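PDB 2G3W: hypothetical protein XAC2396 from Xanthomonas axonopodis pv. citri, which is of unknown function but has a compact fold built around a variation of the PD-(D/E)XK nuclease motif. Local coordinates for residues E11-D16 with Y22-L27; L29-H32 with T36-R39; D153-I156 with V161-L164. All coordinates share one frame; numbering follows the deposited sequence.

All three contacts reach the same mixed sheet, but at different places. Contact 1 pairs strand 21-31, one of the two outermost strands within the chain, with strand 6-16. Contact 3 pairs strands 149-157 and 160-165 further in. Contacts 1 and 3 meet where S15 bonds by its backbone to V154 and I156; their centres are about 10 Å apart. The centres of contacts 1 and 2 are about 19 Å apart; contact 2 lies where strand 21-31 gives way to helix 37-49. Contacts 1 and 3 are antiparallel ladders with one mainly apolar face under that helix and a more polar, more exposed face. Contact 2 buries far less surface and rests on one side-chain bond.

Contact 1: E11-D16 with Y22-L27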
ATOM      1  N   GLU A  11      -3.716  10.293 -26.643  1.00 36.89           N
ATOM      2  CA  GLU A  11      -4.948  10.828 -26.080  1.00 37.70           C
ATOM      3  C   GLU A  11      -5.385   9.889 -24.956  1.00 37.21           C
ATOM      4  O   GLU A  11      -5.525   8.671 -25.167  1.00 36.77           O
ATOM      5  CB  GLU A  11      -6.032  10.949 -27.138  1.00 38.16           C
ATOM      6  CG  GLU A  11      -5.569  11.588 -28.458  1.00 42.87           C
ATOM      7  CD  GLU A  11      -5.313  13.105 -28.373  1.00 49.15           C
ATOM      8  OE1 GLU A  11      -6.087  13.825 -27.690  1.00 51.03           O
ATOM      9  OE2 GLU A  11      -4.341  13.579 -29.013  1.00 51.11           O
ATOM     10  N   LEU A  12      -5.569  10.451 -23.766  1.00 36.66           N
ATOM     11  CA  LEU A  12      -5.988   9.658 -22.612  1.00 36.49           C
ATOM     12  C   LEU A  12      -7.357  10.091 -22.106  1.00 36.93           C
ATOM     13  O   LEU A  12      -7.557  11.255 -21.737  1.00 36.89           O
ATOM     14  CB  LEU A  12      -4.958   9.761 -21.476  1.00 36.73           C
ATOM     15  CG  LEU A  12      -3.483   9.424 -21.745  1.00 35.50           C
ATOM     16  CD1 LEU A  12      -2.626   9.690 -20.520  1.00 36.31           C
ATOM     17  CD2 LEU A  12      -3.344   7.977 -22.199  1.00 35.95           C
ATOM     18  N   GLN A  13      -8.304   9.158 -22.127  1.00 37.07           N
ATOM     19  CA  GLN A  13      -9.572   9.340 -21.458  1.00 37.26           C
ATOM     20  C   GLN A  13      -9.532   8.549 -20.158  1.00 37.00           C
ATOM     21  O   GLN A  13      -9.607   7.318 -20.162  1.00 36.87           O
ATOM     22  CB  GLN A  13     -10.739   8.906 -22.340  1.00 37.61           C
ATOM     23  CG  GLN A  13     -12.097   9.399 -21.827  1.00 40.84           C
ATOM     24  CD  GLN A  13     -12.228  10.918 -21.819  1.00 43.34           C
ATOM     25  OE1 GLN A  13     -12.406  11.545 -22.862  1.00 45.68           O
ATOM     26  NE2 GLN A  13     -12.172  11.506 -20.635  1.00 44.14           N
ATOM     27  N   ILE A  14      -9.396   9.284 -19.059  1.00 36.82           N
ATOM     28  CA  ILE A  14      -9.102   8.727 -17.730  1.00 36.79           C
ATOM     29  C   ILE A  14     -10.368   8.684 -16.868  1.00 37.80           C
ATOM     30  O   ILE A  14     -11.130   9.645 -16.804  1.00 37.23           O
ATOM     31  CB  ILE A  14      -7.982   9.521 -17.029  1.00 36.35           C
ATOM     32  CG1 ILE A  14      -6.743   9.587 -17.929  1.00 34.31           C
ATOM     33  CG2 ILE A  14      -7.636   8.907 -15.632  1.00 34.86           C
ATOM     34  CD1 ILE A  14      -5.535  10.211 -17.265  1.00 31.56           C
ATOM     35  N   SER A  15     -10.591   7.528 -16.253  1.00 38.64           N
ATOM     36  CA  SER A  15     -11.678   7.315 -15.315  1.00 39.56           C
ATOM     37  C   SER A  15     -11.071   6.725 -14.061  1.00 39.99           C
ATOM     38  O   SER A  15     -10.900   5.505 -13.942  1.00 39.78           O
ATOM     39  CB  SER A  15     -12.708   6.363 -15.899  1.00 39.55           C
ATOM     40  OG  SER A  15     -13.349   6.961 -16.998  1.00 40.73           O
ATOM     41  N   ASP A  16     -10.721   7.602 -13.132  1.00 40.82           N
ATOM     42  CA  ASP A  16     -10.080   7.174 -11.905  1.00 41.81           C
ATOM     43  C   ASP A  16     -11.105   7.212 -10.778  1.00 43.13           C
ATOM     44  O   ASP A  16     -11.388   8.273 -10.228  1.00 42.81           O
ATOM     45  CB  ASP A  16      -8.887   8.077 -11.584  1.00 40.97           C
ATOM     46  CG  ASP A  16      -8.046   7.555 -10.418  1.00 40.63           C
ATOM     47  OD1 ASP A  16      -8.543   6.822  -9.541  1.00 40.87           O
ATOM     48  OD2 ASP A  16      -6.851   7.878 -10.381  1.00 38.50           O
ATOM     49  N   TYR A  22     -11.760  12.426 -13.454  1.00 47.16           N
ATOM     50  CA  TYR A  22     -12.239  12.168 -14.813  1.00 46.68           C
ATOM     51  C   TYR A  22     -11.792  13.341 -15.668  1.00 45.88           C
ATOM     52  O   TYR A  22     -12.205  14.475 -15.433  1.00 45.84           O
ATOM     53  CB  TYR A  22     -13.775  11.991 -14.826  1.00 47.39           C
ATOM     54  CG  TYR A  22     -14.205  10.994 -13.783  1.00 48.30           C
ATOM     55  CD1 TYR A  22     -14.212   9.632 -14.066  1.00 49.98           C
ATOM     56  CD2 TYR A  22     -14.521  11.400 -12.487  1.00 48.46           C
ATOM     57  CE1 TYR A  22     -14.543   8.697 -13.093  1.00 50.35           C
ATOM     58  CE2 TYR A  22     -14.858  10.474 -11.509  1.00 49.20           C
ATOM     59  CZ  TYR A  22     -14.868   9.122 -11.821  1.00 49.36           C
ATOM     60  OH  TYR A  22     -15.197   8.187 -10.865  1.00 49.91           O
ATOM     61  N   ALA A  23     -10.904  13.080 -16.627  1.00 44.63           N
ATOM     62  CA  ALA A  23     -10.469  14.129 -17.547  1.00 43.52           C
ATOM     63  C   ALA A  23      -9.881  13.552 -18.817  1.00 42.75           C
ATOM     64  O   ALA A  23      -9.542  12.360 -18.870  1.00 42.50           O
ATOM     65  CB  ALA A  23      -9.475  15.073 -16.871  1.00 43.87           C
ATOM     66  N   ASN A  24      -9.771  14.412 -19.829  1.00 41.40           N
ATOM     67  CA  ASN A  24      -9.161  14.076 -21.109  1.00 40.62           C
ATOM     68  C   ASN A  24      -7.857  14.836 -21.345  1.00 39.75           C
ATOM     69  O   ASN A  24      -7.800  16.060 -21.158  1.00 39.33           O
ATOM     70  CB  ASN A  24     -10.111  14.354 -22.271  1.00 41.41           C
ATOM     71  CG  ASN A  24      -9.653  13.688 -23.556  1.00 42.61           C
ATOM     72  OD1 ASN A  24      -8.939  14.287 -24.370  1.00 43.69           O
ATOM     73  ND2 ASN A  24     -10.034  12.426 -23.727  1.00 44.41           N
ATOM     74  N   HIS A  25      -6.834  14.097 -21.782  1.00 37.56           N
ATOM     75  CA  HIS A  25      -5.501  14.643 -22.003  1.00 37.09           C
ATOM     76  C   HIS A  25      -4.969  14.342 -23.397  1.00 36.13           C
ATOM     77  O   HIS A  25      -4.852  13.183 -23.789  1.00 35.91           O
ATOM     78  CB  HIS A  25      -4.514  14.093 -20.957  1.00 37.81           C
ATOM     79  CG  HIS A  25      -4.791  14.573 -19.576  1.00 38.45           C
ATOM     80  ND1 HIS A  25      -4.247  15.735 -19.074  1.00 40.34           N
ATOM     81  CD2 HIS A  25      -5.599  14.083 -18.606  1.00 40.77           C
ATOM     82  CE1 HIS A  25      -4.671  15.912 -17.832  1.00 40.89           C
ATOM     83  NE2 HIS A  25      -5.492  14.922 -17.526  1.00 38.40           N
ATOM     84  N   SER A  26      -4.653  15.413 -24.120  1.00 34.03           N
ATOM     85  CA  SER A  26      -3.982  15.336 -25.396  1.00 33.62           C
ATOM     86  C   SER A  26      -2.497  15.538 -25.167  1.00 33.33           C
ATOM     87  O   SER A  26      -2.054  16.648 -24.851  1.00 32.74           O
ATOM     88  CB  SER A  26      -4.528  16.425 -26.326  1.00 33.39           C
ATOM     89  OG  SER A  26      -4.009  16.267 -27.622  1.00 34.34           O
ATOM     90  N   LEU A  27      -1.728  14.459 -25.307  1.00 32.53           N
ATOM     91  CA  LEU A  27      -0.316  14.484 -24.983  1.00 32.41           C
ATOM     92  C   LEU A  27       0.594  14.292 -26.199  1.00 32.40           C
ATOM     93  O   LEU A  27       0.197  13.691 -27.189  1.00 32.36           O
ATOM     94  CB  LEU A  27      -0.001  13.374 -23.956  1.00 32.09           C
ATOM     95  CG  LEU A  27      -0.754  13.453 -22.622  1.00 32.53           C
ATOM     96  CD1 LEU A  27      -0.296  12.327 -21.762  1.00 33.27           C
ATOM     97  CD2 LEU A  27      -0.546  14.782 -21.907  1.00 35.64           C
TER
HETATM   98  O   HOH W   1      -1.976  14.794 -28.608  1.00 37.63           O
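Q13 and N24 face each other across an antiparallel beta hairpin, strands 6-16 and 21-31, at the edge of the sheet. N24 ND2 donates to Q13 OE1 at 2.7 Å, and the bond is bent, 137° at the hydrogen. Q13 CG is anti to the backbone N (chi1 -166°), and a bend at chi2 brings OE1 to N24. The donor sits above the carbonyl plane of Q13 and off its lone pairs, the amide planes 43° apart. Farther along this face the ring of Y22 lies against S15, with CD1 3.7 Å from S15 CA. Y22 packs on Y74 of the second subunit. The other face is mostly apolar, H25 excepted. L12 CD1 meets L27 CD1 at 3.7 Å, and both leucines pack on L44 of helix 37-49. The ring of H25 stands near I14 CD1, stacks edge-to-face with F47, and bonds through NE2 to Y21 OH. The backbone sets this pairing. L12 and H25 exchange two bonds, 2.8 Å from L12 N to H25 O. I14 N donates to A23 O, while the return bond from A23 N is weak. One water donates to E11 OE2 and L27 O and accepts from S26 OG at 2.7 Å.

Contact 2: L29-H32 with T36-R39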
ATOM      1  N   LEU A  29       4.765  13.102 -26.656  1.00 33.87           N
ATOM      2  CA  LEU A  29       5.934  12.527 -25.988  1.00 34.07           C
ATOM      3  C   LEU A  29       7.060  12.384 -26.964  1.00 34.05           C
ATOM      4  O   LEU A  29       6.890  11.767 -28.026  1.00 34.78           O
ATOM      5  CB  LEU A  29       5.633  11.141 -25.372  1.00 33.53           C
ATOM      6  CG  LEU A  29       4.619  10.995 -24.250  1.00 32.48           C
ATOM      7  CD1 LEU A  29       3.242  10.752 -24.873  1.00 31.16           C
ATOM      8  CD2 LEU A  29       5.040   9.812 -23.371  1.00 30.94           C
ATOM      9  N   ALA A  30       8.197  12.992 -26.633  1.00 34.79           N
ATOM     10  CA  ALA A  30       9.399  12.850 -27.449  1.00 35.15           C
ATOM     11  C   ALA A  30      10.109  11.608 -26.943  1.00 35.30           C
ATOM     12  O   ALA A  30      10.523  11.583 -25.813  1.00 36.76           O
ATOM     13  CB  ALA A  30      10.307  14.062 -27.298  1.00 34.93           C
ATOM     14  N   GLN A  31      10.247  10.585 -27.772  1.00 36.30           N
ATOM     15  CA  GLN A  31      10.957   9.364 -27.358  1.00 36.22           C
ATOM     16  C   GLN A  31      12.457   9.479 -27.650  1.00 36.93           C
ATOM     17  O   GLN A  31      12.872   9.486 -28.804  1.00 36.36           O
ATOM     18  CB  GLN A  31      10.405   8.132 -28.070  1.00 35.93           C
ATOM     19  CG  GLN A  31      11.070   6.830 -27.604  1.00 34.48           C
ATOM     20  CD  GLN A  31      10.344   5.587 -28.097  1.00 34.93           C
ATOM     21  OE1 GLN A  31       9.376   5.679 -28.846  1.00 34.13           O
ATOM     22  NE2 GLN A  31      10.807   4.415 -27.663  1.00 33.54           N
ATOM     23  N   HIS A  32      13.251   9.580 -26.590  1.00 38.55           N
ATOM     24  CA  HIS A  32      14.716   9.707 -26.699  1.00 40.29           C
ATOM     25  C   HIS A  32      15.265   8.477 -27.428  1.00 39.98           C
ATOM     26  O   HIS A  32      14.707   7.394 -27.294  1.00 39.00           O
ATOM     27  CB  HIS A  32      15.311   9.817 -25.280  1.00 41.58           C
ATOM     28  CG  HIS A  32      16.801  10.019 -25.249  1.00 44.70           C
ATOM     29  ND1 HIS A  32      17.387  11.267 -25.211  1.00 47.70           N
ATOM     30  CD2 HIS A  32      17.821   9.124 -25.233  1.00 47.42           C
ATOM     31  CE1 HIS A  32      18.702  11.132 -25.191  1.00 48.57           C
ATOM     32  NE2 HIS A  32      18.991   9.842 -25.206  1.00 48.54           N
ATOM     33  N   THR A  36      13.450   2.969 -24.517  1.00 36.69           N
ATOM     34  CA  THR A  36      12.758   1.835 -25.154  1.00 35.87           C
ATOM     35  C   THR A  36      11.286   2.151 -25.286  1.00 35.25           C
ATOM     36  O   THR A  36      10.764   3.033 -24.571  1.00 34.54           O
ATOM     37  CB  THR A  36      12.854   0.533 -24.325  1.00 36.57           C
ATOM     38  OG1 THR A  36      12.393   0.778 -22.981  1.00 36.14           O
ATOM     39  CG2 THR A  36      14.280  -0.014 -24.313  1.00 37.44           C
ATOM     40  N   ASP A  37      10.603   1.411 -26.157  1.00 34.04           N
ATOM     41  CA  ASP A  37       9.129   1.469 -26.235  1.00 33.74           C
ATOM     42  C   ASP A  37       8.456   1.199 -24.886  1.00 32.84           C
ATOM     43  O   ASP A  37       7.517   1.891 -24.491  1.00 33.65           O
ATOM     44  CB  ASP A  37       8.633   0.463 -27.272  1.00 33.41           C
ATOM     45  CG  ASP A  37       9.005   0.847 -28.676  1.00 32.88           C
ATOM     46  OD1 ASP A  37       9.552   1.951 -28.924  1.00 32.93           O
ATOM     47  OD2 ASP A  37       8.729   0.035 -29.559  1.00 35.55           O
ATOM     48  N   GLU A  38       8.938   0.174 -24.185  1.00 32.71           N
ATOM     49  CA  GLU A  38       8.482  -0.136 -22.836  1.00 31.09           C
ATOM     50  C   GLU A  38       8.609   1.080 -21.889  1.00 30.96           C
ATOM     51  O   GLU A  38       7.648   1.429 -21.228  1.00 31.23           O
ATOM     52  CB  GLU A  38       9.280  -1.313 -22.265  1.00 32.04           C
ATOM     53  CG  GLU A  38       8.919  -1.685 -20.816  1.00 29.73           C
ATOM     54  CD  GLU A  38       9.683  -2.916 -20.276  1.00 32.57           C
ATOM     55  OE1 GLU A  38      10.694  -3.328 -20.877  1.00 32.67           O
ATOM     56  OE2 GLU A  38       9.269  -3.480 -19.242  1.00 33.61           O
ATOM     57  N   ARG A  39       9.787   1.702 -21.805  1.00 31.07           N
ATOM     58  CA  ARG A  39       9.978   2.873 -20.904  1.00 30.52           C
ATOM     59  C   ARG A  39       9.061   4.002 -21.312  1.00 30.18           C
ATOM     60  O   ARG A  39       8.451   4.648 -20.445  1.00 30.90           O
ATOM     61  CB  ARG A  39      11.414   3.399 -20.959  1.00 30.78           C
ATOM     62  CG  ARG A  39      11.739   4.356 -19.799  1.00 30.41           C
ATOM     63  CD  ARG A  39      13.179   4.840 -19.932  1.00 36.08           C
ATOM     64  NE  ARG A  39      13.575   5.677 -18.799  1.00 39.30           N
ATOM     65  CZ  ARG A  39      13.154   6.920 -18.585  1.00 43.32           C
ATOM     66  NH1 ARG A  39      12.320   7.523 -19.456  1.00 42.07           N
ATOM     67  NH2 ARG A  39      13.594   7.577 -17.503  1.00 42.57           N
TER
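Q31, the last residue of strand 21-31, reaches the first turn of helix 37-49 and bonds to D37. Three residues separate the segments, and the touching surface is small. The side-chain hydrogen bond is the main tie. Q31 NE2 donates to D37 OD1 at 3.0 Å, nearly straight at 168°. The oxygen lies in the amide plane of Q31 and receives the N-H on its anti lone pair, away from the other carboxylate oxygen. The amide and carboxylate planes are turned 62° apart. Q31 can span the gap because its chain is stretched, with CG opposite the backbone N (chi1 -177°) and chi2 also extended.

Other polar partners fix the same amide. NE2 also donates to the backbone O of E35, in the connecting loop. OE1 accepts from R8 NE on strand 6-16. The buried amide is therefore bonded at both its nitrogen and its oxygen, which should hold its rotation. R8 also makes a long, weak ion pair with D37 OD1.

Van der Waals contact is slight. Q31 NE2 lies 3.3 Å from T36 C, at the peptide that leads into the helix. The side chain of Q31 also touches L40 and T6.

Capping is the last kind of interaction. T36 OG1 accepts from R39 N at 3.0 Å. The hydroxyl thus takes up a backbone N-H of the first turn. R39 also forms salt bridges with E35 and D68.

Taken together, this is a strand-loop-helix connection: T36 is the N-cap of helix 37-49, and Q31 ties the strand end to its first turn.

Contact 3: D153-I156 with V161-L164; sequences DVII and VQML
V154 and M163, a selenomethionine, lie side by side as a non-hydrogen-bonded pair of the antiparallel hairpin formed by strands 149-157 and 160-165. From V154 CB the side chain forks. CB itself is 4.0 Å from Q162 O, a carbonyl of the facing strand. CG1, opposite the backbone N (chi1 -165°), leans to the neighbouring pair and meets V161 CG2 at 3.7 Å. CG1 also lies near Q162 O, and 3.9 Å from M163 SE. CG2 meets M163 SE at 3.6 Å. V154 thus touches both V161 and M163 of the facing strand. V161 CG2 is shared in turn, because I156 CG1 touches it at 3.9 Å.

This apolar face is covered by helix 37-49: V154 packs on A48, I156 on L49, and both V161 and M163 on L45. On the other face D153 lies beside L164, and I155 beside Q162. I155 CD1 approaches Q162 OE1, whereas the NE2 of that glutamine bonds to S169 OG on the next strand.

The backbone bonds come in two reciprocal sets. D153 and L164 exchange a pair, with L164 N 2.6 Å from D153 O and 174° at the hydrogen. I155 and Q162 exchange another, 2.9 Å from I155 N to Q162 O. V154 CA makes a CA-H...O contact with Q162 O, CA to O 3.1 Å.

The four main-chain bonds fix the register, which is consistent with the apolar side chains of V154, I156, V161 and M163 being left to pack on helix 37-49.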
ATOM      1  N   ASP A 153      -8.280   4.500 -23.144  1.00 35.19           N
ATOM      2  CA  ASP A 153      -9.059   4.584 -21.922  1.00 35.01           C
ATOM      3  C   ASP A 153      -8.191   4.032 -20.839  1.00 35.26           C
ATOM      4  O   ASP A 153      -7.621   2.943 -20.993  1.00 33.67           O
ATOM      5  CB  ASP A 153     -10.322   3.734 -22.024  1.00 36.35           C
ATOM      6  CG  ASP A 153     -11.295   4.273 -23.043  1.00 37.22           C
ATOM      7  OD1 ASP A 153     -11.553   5.495 -23.046  1.00 41.18           O
ATOM      8  OD2 ASP A 153     -11.800   3.476 -23.848  1.00 41.16           O
ATOM      9  N   VAL A 154      -8.040   4.821 -19.781  1.00 34.55           N
ATOM     10  CA  VAL A 154      -7.345   4.403 -18.584  1.00 35.51           C
ATOM     11  C   VAL A 154      -8.391   4.340 -17.490  1.00 36.05           C
ATOM     12  O   VAL A 154      -8.950   5.374 -17.077  1.00 36.25           O
ATOM     13  CB  VAL A 154      -6.222   5.385 -18.190  1.00 34.99           C
ATOM     14  CG1 VAL A 154      -5.284   4.729 -17.158  1.00 35.92           C
ATOM     15  CG2 VAL A 154      -5.433   5.837 -19.423  1.00 34.02           C
ATOM     16  N   ILE A 155      -8.689   3.119 -17.065  1.00 36.01           N
ATOM     17  CA  ILE A 155      -9.705   2.888 -16.062  1.00 36.77           C
ATOM     18  C   ILE A 155      -8.963   2.520 -14.754  1.00 36.92           C
ATOM     19  O   ILE A 155      -8.247   1.507 -14.708  1.00 37.01           O
ATOM     20  CB  ILE A 155     -10.677   1.777 -16.505  1.00 36.77           C
ATOM     21  CG1 ILE A 155     -11.663   2.313 -17.553  1.00 37.61           C
ATOM     22  CG2 ILE A 155     -11.484   1.252 -15.326  1.00 38.35           C
ATOM     23  CD1 ILE A 155     -12.130   1.280 -18.522  1.00 40.60           C
ATOM     24  N   ILE A 156      -9.112   3.356 -13.727  1.00 37.05           N
ATOM     25  CA  ILE A 156      -8.477   3.103 -12.418  1.00 37.87           C
ATOM     26  C   ILE A 156      -9.553   2.903 -11.355  1.00 39.32           C
ATOM     27  O   ILE A 156     -10.481   3.715 -11.246  1.00 39.75           O
ATOM     28  CB  ILE A 156      -7.483   4.216 -12.034  1.00 37.95           C
ATOM     29  CG1 ILE A 156      -6.503   4.462 -13.197  1.00 36.86           C
ATOM     30  CG2 ILE A 156      -6.742   3.853 -10.738  1.00 36.61           C
ATOM     31  CD1 ILE A 156      -5.541   5.655 -12.993  1.00 38.52           C
ATOM     32  N   VAL A 161      -5.214  -0.745 -12.511  1.00 40.88           N
ATOM     33  CA  VAL A 161      -5.224   0.132 -13.677  1.00 40.60           C
ATOM     34  C   VAL A 161      -5.346  -0.694 -14.947  1.00 40.17           C
ATOM     35  O   VAL A 161      -4.644  -1.690 -15.116  1.00 39.98           O
ATOM     36  CB  VAL A 161      -3.984   1.111 -13.702  1.00 40.31           C
ATOM     37  CG1 VAL A 161      -2.693   0.358 -13.631  1.00 42.04           C
ATOM     38  CG2 VAL A 161      -4.022   2.063 -14.935  1.00 39.19           C
ATOM     39  N   GLN A 162      -6.273  -0.283 -15.808  1.00 39.45           N
ATOM     40  CA  GLN A 162      -6.425  -0.818 -17.162  1.00 38.93           C
ATOM     41  C   GLN A 162      -6.124   0.258 -18.196  1.00 38.83           C
ATOM     42  O   GLN A 162      -6.642   1.373 -18.122  1.00 38.56           O
ATOM     43  CB  GLN A 162      -7.840  -1.395 -17.411  1.00 38.96           C
ATOM     44  CG  GLN A 162      -7.988  -1.989 -18.825  1.00 38.83           C
ATOM     45  CD  GLN A 162      -9.365  -2.565 -19.162  1.00 40.03           C
ATOM     46  OE1 GLN A 162     -10.347  -2.383 -18.432  1.00 41.19           O
ATOM     47  NE2 GLN A 162      -9.436  -3.264 -20.293  1.00 39.03           N
HETATM   48  N   MSE A 163      -5.286  -0.102 -19.169  1.00 37.93           N
HETATM   49  CA  MSE A 163      -4.963   0.752 -20.284  1.00 37.35           C
HETATM   50  C   MSE A 163      -5.571   0.103 -21.509  1.00 36.65           C
HETATM   51  O   MSE A 163      -5.071  -0.925 -22.003  1.00 36.39           O
HETATM   52  CB  MSE A 163      -3.456   0.852 -20.430  1.00 37.38           C
HETATM   53  CG  MSE A 163      -2.803   1.651 -19.304  1.00 38.91           C
HETATM   54 SE   MSE A 163      -2.669   3.518 -19.786  0.80 45.73          SE
HETATM   55  CE  MSE A 163      -1.186   3.288 -20.954  1.00 40.80           C
ATOM     56  N   LEU A 164      -6.669   0.685 -21.977  1.00 36.08           N
ATOM     57  CA  LEU A 164      -7.445   0.078 -23.045  1.00 36.33           C
ATOM     58  C   LEU A 164      -7.449   0.885 -24.358  1.00 35.73           C
ATOM     59  O   LEU A 164      -7.853   2.045 -24.394  1.00 35.71           O
ATOM     60  CB  LEU A 164      -8.881  -0.187 -22.568  1.00 36.08           C
ATOM     61  CG  LEU A 164      -9.853  -0.680 -23.644  1.00 38.29           C
ATOM     62  CD1 LEU A 164      -9.572  -2.132 -24.005  1.00 40.02           C
ATOM     63  CD2 LEU A 164     -11.284  -0.499 -23.173  1.00 40.99           C
TER